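Nucleoside diphosphate kinase family protein (Babesia bovis, PDB 3JS9) probably catalyses transfer of the terminal phosphate of a nucleoside triphosphate to a nucleoside diphosphate, with magnesium, through a phosphohistidine intermediate. Local coordinates at residues V21-I26 and F119-A124; R11-V16 and L137-E142; K17-Q22 and C70-H75. All blocks are in the same frame, centred on the assembly; numbering follows the deposited sequence.

All three contacts lie in the ferredoxin-like (alpha+beta) domain of the kinase. Contacts 1 and 3 share helix 18-22 and their centres are about 8 Å apart; contact 2 lies about 16 Å from each, across the middle of the chain from contact 1. Its strand 10-16 runs directly into helix 18-22 and neighbours strand 122-124 in the antiparallel sheet. Along the chain, contacts 1 and 3 start from the same helix and are nested inside the loop closed by contact 2. Helix 18-22 and the turn after it lie between helix 66-75 and the turn that leads into the strand of H123, the predicted phosphohistidine.

Contact 1 of 3, residues V21-I26 and F119-A124; sequences VQRGLI and FNIVHA. With SO4 (sulfate ion), chain F; SO4 (sulfate ion), chain G.
R23 and L25 lie on either side of G24, where helix 18-22 ends in a Schellman motif, and both reach I121, whose phi of 73° and psi of -48° shape a tight turn closed by a 2.7 Å bond from V122 N to N120 O. No hydrogen bond joins the two segments. The buried I121 presents two apolar branches, CD1 to R23 and CG2 to L25. Its CD1 methyl comes obliquely to the guanidinium of R23, a tight 3.2 Å from NH1, and the two side chains cross at about a right angle. L25 adds a looser apolar touch, with CD1 4.3 Å from I121 CG2. G24 suits its place because positive phi comes easily to glycine.

The bond across I121 defines a classic gamma turn, which leads into strand 122-124 and the predicted phosphohistidine H123, as in other nucleoside diphosphate kinases.

The long arginine can pass I121 and still reach beyond it. A bend at chi3 (70°) turns the R23 guanidinium so that its edge meets a sulfate: NE lies 2.8 Å and NH2 3.0 Å from the same oxygen, O1 of the chain F ion, which like the other sulfates probably comes from the crystallisation liquor. NH2 also bonds to F113 O. Further along 119-124, outside the contact itself, H123 ND1 donates to O1 of the chain G sulfate at 3.0 Å. That ion lies at the edge of the imidazole, in its plane, consistent with a place where a phosphate could approach this pros nitrogen, while NE2 is held by E134.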
# COMPACT_ATOMS: atom_id res chain seq x y z
N VAL A 21 -10.51 3.19 -16.19
CA VAL A 21 -11.68 2.68 -15.52
C VAL A 21 -11.77 1.17 -15.64
O VAL A 21 -12.04 0.48 -14.65
CB VAL A 21 -12.99 3.33 -16.02
CG1 VAL A 21 -14.22 2.60 -15.45
CG2 VAL A 21 -13.01 4.85 -15.68
N GLN A 22 -11.52 0.66 -16.85
CA GLN A 22 -11.54 -0.79 -17.12
C GLN A 22 -10.49 -1.51 -16.30
O GLN A 22 -10.65 -2.68 -15.93
CB GLN A 22 -11.32 -1.10 -18.61
CG GLN A 22 -12.41 -0.58 -19.51
CD GLN A 22 -13.60 -1.54 -19.64
OE1 GLN A 22 -13.57 -2.69 -19.17
NE2 GLN A 22 -14.64 -1.07 -20.31
N ARG A 23 -9.41 -0.82 -16.00
CA ARG A 23 -8.34 -1.47 -15.29
C ARG A 23 -8.47 -1.39 -13.77
O ARG A 23 -7.57 -1.87 -13.05
CB ARG A 23 -6.97 -0.97 -15.79
CG ARG A 23 -6.60 -1.55 -17.17
CD ARG A 23 -5.31 -0.94 -17.74
NE ARG A 23 -4.13 -1.39 -17.00
CZ ARG A 23 -2.93 -0.80 -17.07
NH1 ARG A 23 -2.73 0.26 -17.86
NH2 ARG A 23 -1.93 -1.30 -16.39
N GLY A 24 -9.57 -0.80 -13.30
CA GLY A 24 -9.77 -0.59 -11.87
C GLY A 24 -8.83 0.43 -11.19
O GLY A 24 -8.45 0.25 -10.03
N LEU A 25 -8.50 1.53 -11.87
CA LEU A 25 -7.57 2.54 -11.27
C LEU A 25 -8.19 3.85 -10.78
O LEU A 25 -7.45 4.80 -10.41
CB LEU A 25 -6.41 2.85 -12.24
CG LEU A 25 -5.50 1.62 -12.49
CD1 LEU A 25 -4.85 1.62 -13.88
CD2 LEU A 25 -4.46 1.45 -11.36
N ILE A 26 -9.52 3.93 -10.75
CA ILE A 26 -10.13 5.20 -10.35
C ILE A 26 -9.69 5.56 -8.95
O ILE A 26 -9.24 6.71 -8.70
CB ILE A 26 -11.69 5.19 -10.38
CG1 ILE A 26 -12.20 4.97 -11.82
CG2 ILE A 26 -12.25 6.49 -9.75
CD1 ILE A 26 -13.68 4.55 -11.91
N PHE A 119 -3.08 4.48 -24.48
CA PHE A 119 -3.73 3.94 -23.28
C PHE A 119 -3.02 4.43 -22.04
O PHE A 119 -2.49 3.66 -21.24
CB PHE A 119 -3.77 2.41 -23.33
CG PHE A 119 -4.62 1.87 -24.44
CD1 PHE A 119 -6.00 2.11 -24.47
CD2 PHE A 119 -4.06 1.11 -25.47
CE1 PHE A 119 -6.82 1.59 -25.50
CE2 PHE A 119 -4.86 0.58 -26.51
CZ PHE A 119 -6.23 0.81 -26.52
N ASN A 120 -3.01 5.75 -21.88
CA ASN A 120 -2.22 6.36 -20.83
C ASN A 120 -3.04 6.80 -19.63
O ASN A 120 -2.69 7.77 -18.91
CB ASN A 120 -1.34 7.46 -21.40
CG ASN A 120 -2.12 8.63 -21.97
OD1 ASN A 120 -3.36 8.57 -22.13
ND2 ASN A 120 -1.40 9.71 -22.27
N ILE A 121 -4.14 6.05 -19.42
CA ILE A 121 -4.85 5.98 -18.14
C ILE A 121 -5.68 7.22 -17.77
O ILE A 121 -6.84 7.09 -17.33
CB ILE A 121 -3.91 5.73 -16.91
CG1 ILE A 121 -2.84 4.64 -17.17
CG2 ILE A 121 -4.74 5.50 -15.62
CD1 ILE A 121 -3.37 3.38 -17.54
N VAL A 122 -5.08 8.40 -17.91
CA VAL A 122 -5.60 9.56 -17.20
C VAL A 122 -5.24 10.83 -17.95
O VAL A 122 -4.18 10.90 -18.58
CB VAL A 122 -5.02 9.61 -15.75
CG1 VAL A 122 -3.51 9.91 -15.80
CG2 VAL A 122 -5.73 10.68 -14.92
N HIS A 123 -6.11 11.84 -17.87
CA HIS A 123 -5.83 13.14 -18.48
C HIS A 123 -5.57 14.14 -17.36
O HIS A 123 -6.30 14.14 -16.36
CB HIS A 123 -7.01 13.63 -19.36
CG HIS A 123 -7.02 15.12 -19.56
ND1 HIS A 123 -6.39 15.72 -20.63
CD2 HIS A 123 -7.47 16.12 -18.77
CE1 HIS A 123 -6.48 17.04 -20.50
NE2 HIS A 123 -7.14 17.31 -19.39
N ALA A 124 -4.59 15.00 -17.55
CA ALA A 124 -4.45 16.19 -16.68
C ALA A 124 -4.39 17.42 -17.52
O ALA A 124 -3.87 17.38 -18.60
CB ALA A 124 -3.19 16.09 -15.78
S SO4 F . -4.24 -4.29 -14.49
O1 SO4 F . -3.51 -3.77 -15.64
O2 SO4 F . -4.94 -3.17 -13.84
O3 SO4 F . -5.20 -5.33 -14.88
O4 SO4 F . -3.27 -4.86 -13.55
S SO4 G . -5.05 13.58 -23.13
O1 SO4 G . -4.27 14.27 -22.10
O2 SO4 G . -4.79 14.22 -24.40
O3 SO4 G . -6.52 13.56 -22.96
O4 SO4 G . -4.56 12.23 -23.12

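Contact 2 of 3, residues R11-V16 and L137-E142; sequences RTYIMV and LWFTPE
Y13 and W138 bury most of the surface here, and they do so face to face. The phenol ring of Y13 and the five-membered ring of W138 form an offset stack, their centroids 4.1 Å apart and their planes only 9° from parallel. The overlap is displaced along the tyrosine, so CZ lies 3.3 Å from W138 CG and the hydroxyl oxygen OH rests over the indole, 3.2 Å from CD2. Y13 gets there from strand 10-16 with CG anti to the backbone N (chi1 175°), which sends the ring off the sheet toward the end of helix 128-138.

M15 is two residues further along the strand and projects from the same side of the sheet. Its extended chain carries SD over the six-membered ring of W138, 4.0 Å from the centroid and 20° off the ring normal, a Met-aromatic contact; the bend at chi3 then swings CE to W138 CZ2. Y13 OH and M15 SD thus share one face of the indole, a flat group wide enough to accept both. F139, the first residue beyond the helix, brings CE1 to the edge of the Y13 ring, 3.9 Å from Y13 CE1, and its own ring packs onto strands 39-46 and 78-85.

This is the ferredoxin-like fold of the family, with helices laid on a four-stranded antiparallel sheet: Y13 and M15 lie on the face away from I14 and V122, and V122 packs on helix 88-96. H56 and V52 also meet W138. Beside the strand of H123, the predicted phosphohistidine, and with no hydrogen bond between the segments, the attachment rests on dispersion, the polarisable sulfur and the fit of flat surfaces, which suits a buried layer.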
# COMPACT_ATOMS: atom_id res chain seq x y z
N ARG A 11 -7.05 25.70 -10.35
CA ARG A 11 -7.83 24.49 -10.39
C ARG A 11 -7.48 23.77 -11.67
O ARG A 11 -7.37 24.42 -12.73
CB ARG A 11 -9.31 24.81 -10.42
CG ARG A 11 -9.82 25.23 -9.09
CD ARG A 11 -11.23 25.79 -9.15
NE ARG A 11 -11.69 26.07 -7.79
CZ ARG A 11 -12.93 26.39 -7.46
NH1 ARG A 11 -13.90 26.45 -8.38
NH2 ARG A 11 -13.22 26.61 -6.18
N THR A 12 -7.35 22.44 -11.60
CA THR A 12 -7.02 21.66 -12.77
C THR A 12 -8.04 20.55 -13.02
O THR A 12 -8.66 20.01 -12.09
CB THR A 12 -5.58 21.10 -12.69
OG1 THR A 12 -5.23 20.57 -13.97
CG2 THR A 12 -5.43 20.00 -11.61
N TYR A 13 -8.22 20.20 -14.29
CA TYR A 13 -9.17 19.17 -14.60
C TYR A 13 -8.40 17.87 -14.77
O TYR A 13 -7.42 17.80 -15.54
CB TYR A 13 -9.97 19.54 -15.84
CG TYR A 13 -10.88 18.42 -16.27
CD1 TYR A 13 -11.97 18.07 -15.48
CD2 TYR A 13 -10.62 17.68 -17.43
CE1 TYR A 13 -12.80 17.00 -15.84
CE2 TYR A 13 -11.45 16.62 -17.80
CZ TYR A 13 -12.53 16.28 -17.00
OH TYR A 13 -13.36 15.23 -17.34
N ILE A 14 -8.81 16.84 -14.03
CA ILE A 14 -8.14 15.54 -14.09
C ILE A 14 -9.21 14.49 -14.47
O ILE A 14 -10.29 14.45 -13.87
CB ILE A 14 -7.45 15.16 -12.69
CG1 ILE A 14 -6.50 16.26 -12.16
CG2 ILE A 14 -6.80 13.74 -12.70
CD1 ILE A 14 -5.14 16.51 -12.91
N MET A 15 -8.90 13.61 -15.43
CA MET A 15 -9.89 12.68 -15.91
C MET A 15 -9.36 11.24 -16.08
O MET A 15 -8.44 10.98 -16.88
CB MET A 15 -10.53 13.19 -17.21
CG MET A 15 -11.62 12.26 -17.75
SD MET A 15 -12.48 12.82 -19.27
CE MET A 15 -11.05 13.13 -20.35
N VAL A 16 -9.93 10.32 -15.33
CA VAL A 16 -9.60 8.93 -15.55
C VAL A 16 -10.32 8.53 -16.83
O VAL A 16 -11.55 8.66 -16.92
CB VAL A 16 -10.08 8.03 -14.40
CG1 VAL A 16 -9.64 6.58 -14.64
CG2 VAL A 16 -9.55 8.56 -13.10
N LEU A 137 -16.12 23.20 -18.93
CA LEU A 137 -16.69 22.28 -19.92
C LEU A 137 -17.23 20.97 -19.33
O LEU A 137 -18.28 20.50 -19.73
CB LEU A 137 -15.65 21.97 -21.00
CG LEU A 137 -15.97 20.87 -22.01
CD1 LEU A 137 -17.14 21.27 -22.91
CD2 LEU A 137 -14.77 20.53 -22.85
N TRP A 138 -16.51 20.35 -18.39
CA TRP A 138 -16.91 19.02 -17.90
C TRP A 138 -17.88 19.06 -16.69
O TRP A 138 -18.60 18.09 -16.40
CB TRP A 138 -15.67 18.19 -17.59
CG TRP A 138 -14.91 17.79 -18.81
CD1 TRP A 138 -13.88 18.48 -19.42
CD2 TRP A 138 -15.13 16.60 -19.60
NE1 TRP A 138 -13.43 17.77 -20.52
CE2 TRP A 138 -14.18 16.62 -20.65
CE3 TRP A 138 -15.99 15.51 -19.49
CZ2 TRP A 138 -14.09 15.59 -21.58
CZ3 TRP A 138 -15.90 14.48 -20.41
CH2 TRP A 138 -14.96 14.53 -21.46
N PHE A 139 -17.91 20.19 -16.00
CA PHE A 139 -18.69 20.34 -14.79
C PHE A 139 -19.56 21.59 -14.85
O PHE A 139 -19.07 22.68 -15.17
CB PHE A 139 -17.75 20.47 -13.59
CG PHE A 139 -17.19 19.15 -13.10
CD1 PHE A 139 -15.88 18.78 -13.38
CD2 PHE A 139 -17.96 18.29 -12.31
CE1 PHE A 139 -15.37 17.57 -12.91
CE2 PHE A 139 -17.44 17.10 -11.82
CZ PHE A 139 -16.16 16.74 -12.13
N THR A 140 -20.84 21.46 -14.53
CA THR A 140 -21.68 22.65 -14.41
C THR A 140 -21.29 23.30 -13.10
O THR A 140 -20.82 22.62 -12.20
CB THR A 140 -23.20 22.29 -14.41
OG1 THR A 140 -23.52 21.56 -13.22
CG2 THR A 140 -23.56 21.42 -15.58
N PRO A 141 -21.48 24.62 -12.97
CA PRO A 141 -21.12 25.31 -11.70
C PRO A 141 -21.83 24.84 -10.40
O PRO A 141 -21.30 25.03 -9.33
CB PRO A 141 -21.46 26.79 -11.98
CG PRO A 141 -22.34 26.78 -13.20
CD PRO A 141 -22.03 25.54 -13.99
N GLU A 142 -23.00 24.23 -10.49
CA GLU A 142 -23.65 23.69 -9.28
C GLU A 142 -22.94 22.41 -8.78
O GLU A 142 -23.23 21.91 -7.69
CB GLU A 142 -25.15 23.44 -9.52
CG GLU A 142 -25.49 22.79 -10.87
CD GLU A 142 -25.63 23.81 -12.08
OE1 GLU A 142 -25.21 25.00 -12.01
OE2 GLU A 142 -26.18 23.39 -13.14

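Contact 3 of 3, residues K17-Q22 and C70-H75; sequences KPDGVQ and CDFISH. With SO4 (sulfate ion), chain D; SO4 (sulfate ion), chain G.
A carboxylate meets the edge of an aromatic ring in this contact: D19 OD1 lies in the plane of the F72 ring, a long 4.0 Å from CZ, while the two flat groups are turned 47° against each other. An anionic oxygen may be weakly favoured at such an edge, where the ring hydrogens are slightly positive. The other oxygen, OD2, has a firmer partner in the backbone N of I121.

P18 lies between the helices, its CG 3.5 Å from F72 O and over one face of the F72 ring, with CD 4.1 Å from F72 CE2 and 4.2 Å from I73 CG1. Proline suits the first turn of helix 18-22, where no backbone N-H is required, and K17 supplies the N-cap position.

The axes of 18-22 and 70-75, the latter part of helix 66-75, approach to 10.6 Å at 42°. Helices 50-56 and 66-75 correspond to the helical hairpin that in this family borders the nucleotide cleft, and the contact joins it to the segment beginning with K17, a predicted ATP-binding residue. In F72, chi1 of 172° brings the end of the ring, CE2 and CZ, up to P18 and D19, and W154 of a second subunit packs on all three.

The extended chain of K17 carries NZ to N120 OD1 and to the chain G sulfate, though the latter distance is doubtfully short.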
# COMPACT_ATOMS: atom_id res chain seq x y z
N LYS A 17 -9.56 8.03 -17.81
CA LYS A 17 -10.10 7.73 -19.12
C LYS A 17 -10.59 6.29 -19.12
O LYS A 17 -10.35 5.55 -18.15
CB LYS A 17 -9.03 7.91 -20.17
CG LYS A 17 -8.47 9.31 -20.34
CD LYS A 17 -7.37 9.19 -21.37
CE LYS A 17 -6.50 10.39 -21.48
NZ LYS A 17 -5.49 10.02 -22.54
N PRO A 18 -11.24 5.86 -20.22
CA PRO A 18 -11.84 4.51 -20.18
C PRO A 18 -10.88 3.38 -19.83
O PRO A 18 -11.31 2.42 -19.17
CB PRO A 18 -12.40 4.34 -21.60
CG PRO A 18 -12.80 5.74 -22.00
CD PRO A 18 -11.71 6.64 -21.40
N ASP A 19 -9.62 3.45 -20.27
CA ASP A 19 -8.66 2.39 -19.97
C ASP A 19 -8.37 2.40 -18.46
O ASP A 19 -8.31 1.33 -17.83
CB ASP A 19 -7.39 2.50 -20.85
CG ASP A 19 -6.75 3.90 -20.79
OD1 ASP A 19 -7.49 4.90 -20.95
OD2 ASP A 19 -5.53 4.01 -20.58
N GLY A 20 -8.23 3.59 -17.87
CA GLY A 20 -8.14 3.71 -16.40
C GLY A 20 -9.29 2.99 -15.69
O GLY A 20 -9.09 2.22 -14.73
N VAL A 21 -10.51 3.19 -16.19
CA VAL A 21 -11.68 2.68 -15.52
C VAL A 21 -11.77 1.17 -15.64
O VAL A 21 -12.04 0.48 -14.65
CB VAL A 21 -12.99 3.33 -16.02
CG1 VAL A 21 -14.22 2.60 -15.45
CG2 VAL A 21 -13.01 4.85 -15.68
N GLN A 22 -11.52 0.66 -16.85
CA GLN A 22 -11.54 -0.79 -17.12
C GLN A 22 -10.49 -1.51 -16.30
O GLN A 22 -10.65 -2.68 -15.93
CB GLN A 22 -11.32 -1.10 -18.61
CG GLN A 22 -12.41 -0.58 -19.51
CD GLN A 22 -13.60 -1.54 -19.64
OE1 GLN A 22 -13.57 -2.69 -19.17
NE2 GLN A 22 -14.64 -1.07 -20.31
N CYS A 70 -12.16 10.76 -30.33
CA CYS A 70 -13.45 11.17 -29.79
C CYS A 70 -14.33 9.96 -29.51
O CYS A 70 -15.01 9.93 -28.50
CB CYS A 70 -14.18 12.11 -30.76
SG CYS A 70 -13.49 13.77 -30.88
N ASP A 71 -14.30 8.96 -30.40
CA ASP A 71 -15.14 7.75 -30.24
C ASP A 71 -14.71 6.97 -28.99
O ASP A 71 -15.53 6.38 -28.29
CB ASP A 71 -15.04 6.82 -31.46
CG ASP A 71 -15.77 7.35 -32.70
OD1 ASP A 71 -16.58 8.32 -32.60
OD2 ASP A 71 -15.55 6.78 -33.80
N PHE A 72 -13.42 6.98 -28.73
CA PHE A 72 -12.86 6.19 -27.67
C PHE A 72 -13.31 6.75 -26.31
O PHE A 72 -13.71 6.00 -25.39
CB PHE A 72 -11.33 6.19 -27.79
CG PHE A 72 -10.64 5.56 -26.64
CD1 PHE A 72 -10.68 4.18 -26.46
CD2 PHE A 72 -9.95 6.35 -25.72
CE1 PHE A 72 -10.04 3.61 -25.37
CE2 PHE A 72 -9.30 5.78 -24.65
CZ PHE A 72 -9.34 4.42 -24.46
N ILE A 73 -13.27 8.07 -26.20
CA ILE A 73 -13.68 8.71 -24.96
C ILE A 73 -15.19 8.83 -24.75
O ILE A 73 -15.68 8.60 -23.65
CB ILE A 73 -12.92 9.99 -24.74
CG1 ILE A 73 -11.50 9.57 -24.39
CG2 ILE A 73 -13.53 10.75 -23.56
CD1 ILE A 73 -10.50 10.57 -24.69
N SER A 74 -15.92 9.15 -25.81
CA SER A 74 -17.37 9.26 -25.70
C SER A 74 -18.01 7.89 -25.43
O SER A 74 -19.04 7.79 -24.74
CB SER A 74 -17.98 9.97 -26.93
OG SER A 74 -18.02 9.11 -28.06
N HIS A 75 -17.39 6.81 -25.93
CA HIS A 75 -17.89 5.49 -25.57
C HIS A 75 -17.83 5.29 -24.06
O HIS A 75 -18.65 4.55 -23.50
CB HIS A 75 -17.19 4.36 -26.32
CG HIS A 75 -17.71 3.00 -25.98
ND1 HIS A 75 -19.01 2.62 -26.24
CD2 HIS A 75 -17.12 1.92 -25.40
CE1 HIS A 75 -19.20 1.37 -25.84
NE2 HIS A 75 -18.06 0.92 -25.32
S SO4 D . -21.74 4.97 -27.26
O1 SO4 D . -20.42 4.92 -27.90
O2 SO4 D . -21.84 6.27 -26.60
O3 SO4 D . -22.79 4.80 -28.26
O4 SO4 D . -21.89 3.86 -26.32
S SO4 G . -5.05 13.58 -23.13
O1 SO4 G . -4.27 14.27 -22.10
O2 SO4 G . -4.79 14.22 -24.40
O3 SO4 G . -6.52 13.56 -22.96
O4 SO4 G . -4.56 12.23 -23.12